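Local coordinates for HAT1-interacting factor 1 (Saccharomyces cerevisiae, PDB 4NQ0), which acts as a histone chaperone for H3 and H4 in the nuclear HAT-B complex, and takes part in chromatin assembly and telomere silencing, at residues Ile235-Ile240 with Thr276-Gln281; Ala310-His315 with Glu324-Arg329. All coordinates share one frame; numbering follows the deposited sequence.

Contact 1 (Ile235-Ile240 with Thr276-Gln281); sequences IGDVYI and TEKVIQ
A surface salt bridge between D237 and K278 joins the first helix of the predicted TPR 2, 229-248, to helix 273-290, the next but one in the chain. Their CA atoms lie 8.7 Å apart, so the gap is spanned by side chains. K278 reaches across with an extended chain that bends only at its end (chi4 -75°), bringing its amine to the carboxylate. K278 NZ donates to D237 OD1 at 2.8 Å in a salt bridge. The amine arrives on the syn side of that oxygen, 28° out of the carboxylate plane, and the two side chains cross at about a right angle. K278 CE follows at 3.5 Å from D237 OD1. The same oxygen is hydrogen-bonded to the hydroxyl of Y266, so two groups grip it, which probably limits rotation of the carboxylate. Y266 comes from helix 252-266, the intervening helix, where A262 and Y266 also receive the side chain of I240. Farther out, I235 and V238 lean on L217 of helix 202-218, while I280 turns to helices 298-316 and 323-344.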
loop_
_atom_site.group_PDB
_atom_site.type_symbol
_atom_site.label_atom_id
_atom_site.label_comp_id
_atom_site.label_asym_id
_atom_site.label_seq_id
_atom_site.Cartn_x
_atom_site.Cartn_y
_atom_site.Cartn_z
ATOM N N ILE A 235 -1.298 4.113 -6.707
ATOM C CA ILE A 235 -2.137 4.247 -5.522
ATOM C C ILE A 235 -2.391 2.877 -4.899
ATOM O O ILE A 235 -2.263 2.716 -3.687
ATOM C CB ILE A 235 -3.461 4.996 -5.831
ATOM C CG1 ILE A 235 -3.175 6.486 -6.037
ATOM C CG2 ILE A 235 -4.464 4.833 -4.688
ATOM C CD1 ILE A 235 -4.321 7.266 -6.634
ATOM N N GLY A 236 -2.718 1.887 -5.731
ATOM C CA GLY A 236 -2.881 0.512 -5.259
ATOM C C GLY A 236 -1.646 0.021 -4.533
ATOM O O GLY A 236 -1.747 -0.532 -3.430
ATOM N N ASP A 237 -0.481 0.246 -5.148
ATOM C CA ASP A 237 0.821 -0.105 -4.563
ATOM C C ASP A 237 1.019 0.565 -3.209
ATOM O O ASP A 237 1.538 -0.049 -2.271
ATOM C CB ASP A 237 1.982 0.296 -5.497
ATOM C CG ASP A 237 2.137 -0.628 -6.696
ATOM O OD1 ASP A 237 1.570 -1.743 -6.702
ATOM O OD2 ASP A 237 2.843 -0.228 -7.641
ATOM N N VAL A 238 0.596 1.824 -3.094
ATOM C CA VAL A 238 0.722 2.537 -1.827
ATOM C C VAL A 238 -0.157 1.899 -0.758
ATOM O O VAL A 238 0.270 1.764 0.406
ATOM C CB VAL A 238 0.392 4.027 -1.965
ATOM C CG1 VAL A 238 0.283 4.696 -0.574
ATOM C CG2 VAL A 238 1.455 4.708 -2.835
ATOM N N TYR A 239 -1.368 1.499 -1.141
ATOM C CA TYR A 239 -2.291 0.884 -0.185
ATOM C C TYR A 239 -1.752 -0.456 0.304
ATOM O O TYR A 239 -1.880 -0.769 1.488
ATOM C CB TYR A 239 -3.713 0.742 -0.760
ATOM C CG TYR A 239 -4.556 1.996 -0.648
ATOM C CD1 TYR A 239 -4.733 2.633 0.577
ATOM C CD2 TYR A 239 -5.198 2.534 -1.757
ATOM C CE1 TYR A 239 -5.510 3.777 0.694
ATOM C CE2 TYR A 239 -5.972 3.676 -1.654
ATOM C CZ TYR A 239 -6.119 4.293 -0.433
ATOM O OH TYR A 239 -6.881 5.410 -0.351
ATOM N N ILE A 240 -1.140 -1.239 -0.584
ATOM C CA ILE A 240 -0.483 -2.484 -0.176
ATOM C C ILE A 240 0.616 -2.201 0.851
ATOM O O ILE A 240 0.706 -2.882 1.876
ATOM C CB ILE A 240 0.131 -3.276 -1.371
ATOM C CG1 ILE A 240 -0.951 -3.779 -2.346
ATOM C CG2 ILE A 240 0.958 -4.460 -0.862
ATOM C CD1 ILE A 240 -1.956 -4.782 -1.752
ATOM N N THR A 276 -3.031 -8.976 -13.091
ATOM C CA THR A 276 -3.515 -10.210 -12.495
ATOM C C THR A 276 -2.653 -10.641 -11.313
ATOM O O THR A 276 -3.187 -11.073 -10.291
ATOM C CB THR A 276 -3.614 -11.313 -13.550
ATOM O OG1 THR A 276 -4.561 -10.899 -14.533
ATOM C CG2 THR A 276 -4.079 -12.629 -12.936
ATOM N N GLU A 277 -1.337 -10.484 -11.424
ATOM C CA GLU A 277 -0.440 -10.815 -10.309
ATOM C C GLU A 277 -0.720 -9.971 -9.074
ATOM O O GLU A 277 -0.665 -10.466 -7.965
ATOM C CB GLU A 277 1.027 -10.626 -10.700
ATOM C CG GLU A 277 1.552 -11.703 -11.641
ATOM C CD GLU A 277 2.840 -11.285 -12.337
ATOM O OE1 GLU A 277 3.127 -11.838 -13.424
ATOM O OE2 GLU A 277 3.558 -10.401 -11.797
ATOM N N LYS A 278 -1.002 -8.691 -9.274
ATOM C CA LYS A 278 -1.241 -7.789 -8.153
ATOM C C LYS A 278 -2.601 -8.053 -7.514
ATOM O O LYS A 278 -2.736 -8.029 -6.290
ATOM C CB LYS A 278 -1.074 -6.336 -8.598
ATOM C CG LYS A 278 0.400 -5.971 -8.885
ATOM C CD LYS A 278 0.581 -4.509 -9.221
ATOM C CE LYS A 278 2.063 -4.118 -9.257
ATOM N NZ LYS A 278 2.656 -4.009 -7.889
ATOM N N VAL A 279 -3.598 -8.336 -8.338
ATOM C CA VAL A 279 -4.913 -8.703 -7.836
ATOM C C VAL A 279 -4.786 -9.921 -6.927
ATOM O O VAL A 279 -5.255 -9.904 -5.791
ATOM C CB VAL A 279 -5.900 -8.975 -8.990
ATOM C CG1 VAL A 279 -7.191 -9.612 -8.470
ATOM C CG2 VAL A 279 -6.202 -7.674 -9.727
ATOM N N ILE A 280 -4.125 -10.963 -7.424
ATOM C CA ILE A 280 -3.959 -12.215 -6.683
ATOM C C ILE A 280 -3.194 -11.976 -5.392
ATOM O O ILE A 280 -3.566 -12.478 -4.336
ATOM C CB ILE A 280 -3.198 -13.288 -7.514
ATOM C CG1 ILE A 280 -3.996 -13.709 -8.760
ATOM C CG2 ILE A 280 -2.892 -14.512 -6.659
ATOM C CD1 ILE A 280 -5.314 -14.331 -8.458
ATOM N N GLN A 281 -2.115 -11.211 -5.480
ATOM C CA GLN A 281 -1.337 -10.851 -4.295
ATOM C C GLN A 281 -2.188 -10.152 -3.218
ATOM O O GLN A 281 -2.109 -10.493 -2.042
ATOM C CB GLN A 281 -0.161 -9.958 -4.694
ATOM C CG GLN A 281 0.613 -9.423 -3.500
ATOM C CD GLN A 281 1.787 -8.562 -3.889
ATOM O OE1 GLN A 281 1.699 -7.725 -4.791
ATOM N NE2 GLN A 281 2.892 -8.741 -3.183
#

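Contact 2 (Ala310-His315 with Glu324-Arg329); sequences ALLEKH and ELQQAR
L312 meets Q326 where the backbones come nearest, with their CA atoms 7.1 Å apart. Q326 folds rather than extends: its chain bends at chi2, bringing the amide round beside L312 and H315. L312 CD2 lies 3.1 Å from Q326 OE1, a tight approach for a methyl and an oxygen; since both torsions of L312 also stray from staggered values, its exact placement is doubtful. H315 has CG anti to the backbone N (chi1 -174°), which sets the imidazole beside the same amide. Ring and amide planes stand 85° apart, and H315 NE2 and Q326 NE2 are separated by 3.9 Å, a contact without a hydrogen bond. The setting is an antiparallel helical hairpin: the axes of 310-315 and 324-329 come within 10.1 Å and run at 155°. It joins helix 298-316, within the predicted TPR 3, to the last modelled helix, 323-344, and both segments lie in the region that interacts with dimeric H2A and H2B. L312 CD1 also touches R329 CB at 4.2 Å. The extended chain of R329 brings NH1 to OE1 of Q326 for a weak bond (3.1 Å). One face of its guanidinium group carries L325 CD1, 3.3 Å above the plane. Beyond these, I280 of helix 273-290 packs on L312 and Q326.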
loop_
_atom_site.group_PDB
_atom_site.type_symbol
_atom_site.label_atom_id
_atom_site.label_comp_id
_atom_site.label_asym_id
_atom_site.label_seq_id
_atom_site.Cartn_x
_atom_site.Cartn_y
_atom_site.Cartn_z
ATOM N N ALA A 310 -10.714 -20.187 -4.518
ATOM C CA ALA A 310 -11.258 -20.400 -5.856
ATOM C C ALA A 310 -10.500 -19.594 -6.885
ATOM O O ALA A 310 -10.179 -20.092 -7.958
ATOM C CB ALA A 310 -12.742 -20.037 -5.902
ATOM N N LEU A 311 -10.220 -18.341 -6.547
ATOM C CA LEU A 311 -9.496 -17.459 -7.436
ATOM C C LEU A 311 -8.090 -17.980 -7.750
ATOM O O LEU A 311 -7.678 -17.983 -8.908
ATOM C CB LEU A 311 -9.403 -16.072 -6.824
ATOM C CG LEU A 311 -8.755 -15.044 -7.744
ATOM C CD1 LEU A 311 -9.562 -14.909 -9.042
ATOM C CD2 LEU A 311 -8.630 -13.713 -7.024
ATOM N N LEU A 312 -7.365 -18.403 -6.712
ATOM C CA LEU A 312 -6.003 -18.909 -6.863
ATOM C C LEU A 312 -5.980 -20.251 -7.572
ATOM O O LEU A 312 -5.074 -20.512 -8.372
ATOM C CB LEU A 312 -5.289 -19.028 -5.512
ATOM C CG LEU A 312 -4.473 -17.799 -5.099
ATOM C CD1 LEU A 312 -4.456 -17.649 -3.578
ATOM C CD2 LEU A 312 -3.052 -17.889 -5.641
ATOM N N GLU A 313 -6.965 -21.100 -7.273
ATOM C CA GLU A 313 -7.098 -22.369 -7.977
ATOM C C GLU A 313 -7.254 -22.104 -9.470
ATOM O O GLU A 313 -6.575 -22.722 -10.274
ATOM C CB GLU A 313 -8.271 -23.191 -7.439
ATOM C CG GLU A 313 -7.957 -23.909 -6.125
ATOM C CD GLU A 313 -9.162 -24.620 -5.522
ATOM O OE1 GLU A 313 -10.309 -24.306 -5.903
ATOM O OE2 GLU A 313 -8.960 -25.506 -4.662
ATOM N N LYS A 314 -8.118 -21.157 -9.832
ATOM C CA LYS A 314 -8.350 -20.826 -11.237
ATOM C C LYS A 314 -7.089 -20.296 -11.909
ATOM O O LYS A 314 -6.797 -20.629 -13.056
ATOM C CB LYS A 314 -9.468 -19.790 -11.365
ATOM C CG LYS A 314 -10.051 -19.658 -12.772
ATOM C CD LYS A 314 -10.660 -18.277 -12.998
ATOM N N HIS A 315 -6.355 -19.455 -11.188
ATOM C CA HIS A 315 -5.093 -18.911 -11.673
ATOM C C HIS A 315 -4.057 -20.017 -11.951
ATOM O O HIS A 315 -3.303 -19.947 -12.928
ATOM C CB HIS A 315 -4.546 -17.901 -10.656
ATOM C CG HIS A 315 -3.325 -17.177 -11.117
ATOM N ND1 HIS A 315 -3.298 -16.431 -12.274
ATOM C CD2 HIS A 315 -2.087 -17.080 -10.577
ATOM C CE1 HIS A 315 -2.094 -15.912 -12.432
ATOM N NE2 HIS A 315 -1.342 -16.287 -11.413
ATOM N N GLU A 324 5.129 -22.043 -7.790
ATOM C CA GLU A 324 5.474 -22.467 -6.427
ATOM C C GLU A 324 5.021 -21.439 -5.375
ATOM O O GLU A 324 4.560 -21.814 -4.302
ATOM C CB GLU A 324 6.972 -22.778 -6.276
ATOM C CG GLU A 324 7.922 -21.744 -6.866
ATOM C CD GLU A 324 8.419 -22.112 -8.266
ATOM O OE1 GLU A 324 9.081 -23.164 -8.400
ATOM O OE2 GLU A 324 8.155 -21.341 -9.224
ATOM N N LEU A 325 5.146 -20.156 -5.692
ATOM C CA LEU A 325 4.642 -19.098 -4.819
ATOM C C LEU A 325 3.121 -19.211 -4.694
ATOM O O LEU A 325 2.569 -19.167 -3.593
ATOM C CB LEU A 325 4.991 -17.726 -5.386
ATOM C CG LEU A 325 4.935 -16.469 -4.497
ATOM C CD1 LEU A 325 4.155 -15.400 -5.219
ATOM C CD2 LEU A 325 4.357 -16.720 -3.113
ATOM N N GLN A 326 2.450 -19.363 -5.831
ATOM C CA GLN A 326 0.996 -19.444 -5.843
ATOM C C GLN A 326 0.526 -20.719 -5.133
ATOM O O GLN A 326 -0.483 -20.701 -4.436
ATOM C CB GLN A 326 0.454 -19.391 -7.274
ATOM C CG GLN A 326 0.912 -18.186 -8.114
ATOM C CD GLN A 326 0.468 -16.848 -7.557
ATOM O OE1 GLN A 326 -0.254 -16.775 -6.560
ATOM N NE2 GLN A 326 0.897 -15.772 -8.211
ATOM N N GLN A 327 1.268 -21.811 -5.299
ATOM C CA GLN A 327 0.983 -23.053 -4.573
ATOM C C GLN A 327 1.137 -22.852 -3.066
ATOM O O GLN A 327 0.307 -23.324 -2.294
ATOM C CB GLN A 327 1.885 -24.202 -5.052
ATOM C CG GLN A 327 1.337 -24.982 -6.267
ATOM C CD GLN A 327 2.386 -25.864 -6.957
ATOM O OE1 GLN A 327 3.541 -25.950 -6.517
ATOM N NE2 GLN A 327 1.983 -26.517 -8.046
ATOM N N ALA A 328 2.197 -22.155 -2.657
ATOM C CA ALA A 328 2.416 -21.816 -1.248
ATOM C C ALA A 328 1.242 -20.996 -0.691
ATOM O O ALA A 328 0.683 -21.341 0.345
ATOM C CB ALA A 328 3.733 -21.058 -1.072
ATOM N N ARG A 329 0.848 -19.942 -1.404
ATOM C CA ARG A 329 -0.303 -19.113 -0.994
ATOM C C ARG A 329 -1.579 -19.935 -0.824
ATOM O O ARG A 329 -2.315 -19.792 0.165
ATOM C CB ARG A 329 -0.558 -18.000 -2.009
ATOM C CG ARG A 329 0.487 -16.894 -2.004
ATOM C CD ARG A 329 0.236 -15.932 -3.155
ATOM N NE ARG A 329 1.172 -14.811 -3.168
ATOM C CZ ARG A 329 1.297 -13.938 -4.168
ATOM N NH1 ARG A 329 0.545 -14.036 -5.264
ATOM N NH2 ARG A 329 2.182 -12.954 -4.076
#

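Read from the N terminus, the chain passes through helix 229-248, turns back along helix 252-266 and returns in helix 273-290, where contact 1 closes a loop of 35 residues. Only afterwards does it enter helix 298-316, and contact 2 closes a much shorter loop of eight residues with helix 323-344. The two are therefore in series, neither nesting nor crossing, with centres about 16 Å apart. Both are local closures within the helical array, and helix 273-290 belongs to contact 1 yet faces contact 2 as well, since I280 CD1 packs 3.6 Å from L311 CG. Through it the TPR 2 region is tied to the C-terminal hairpin.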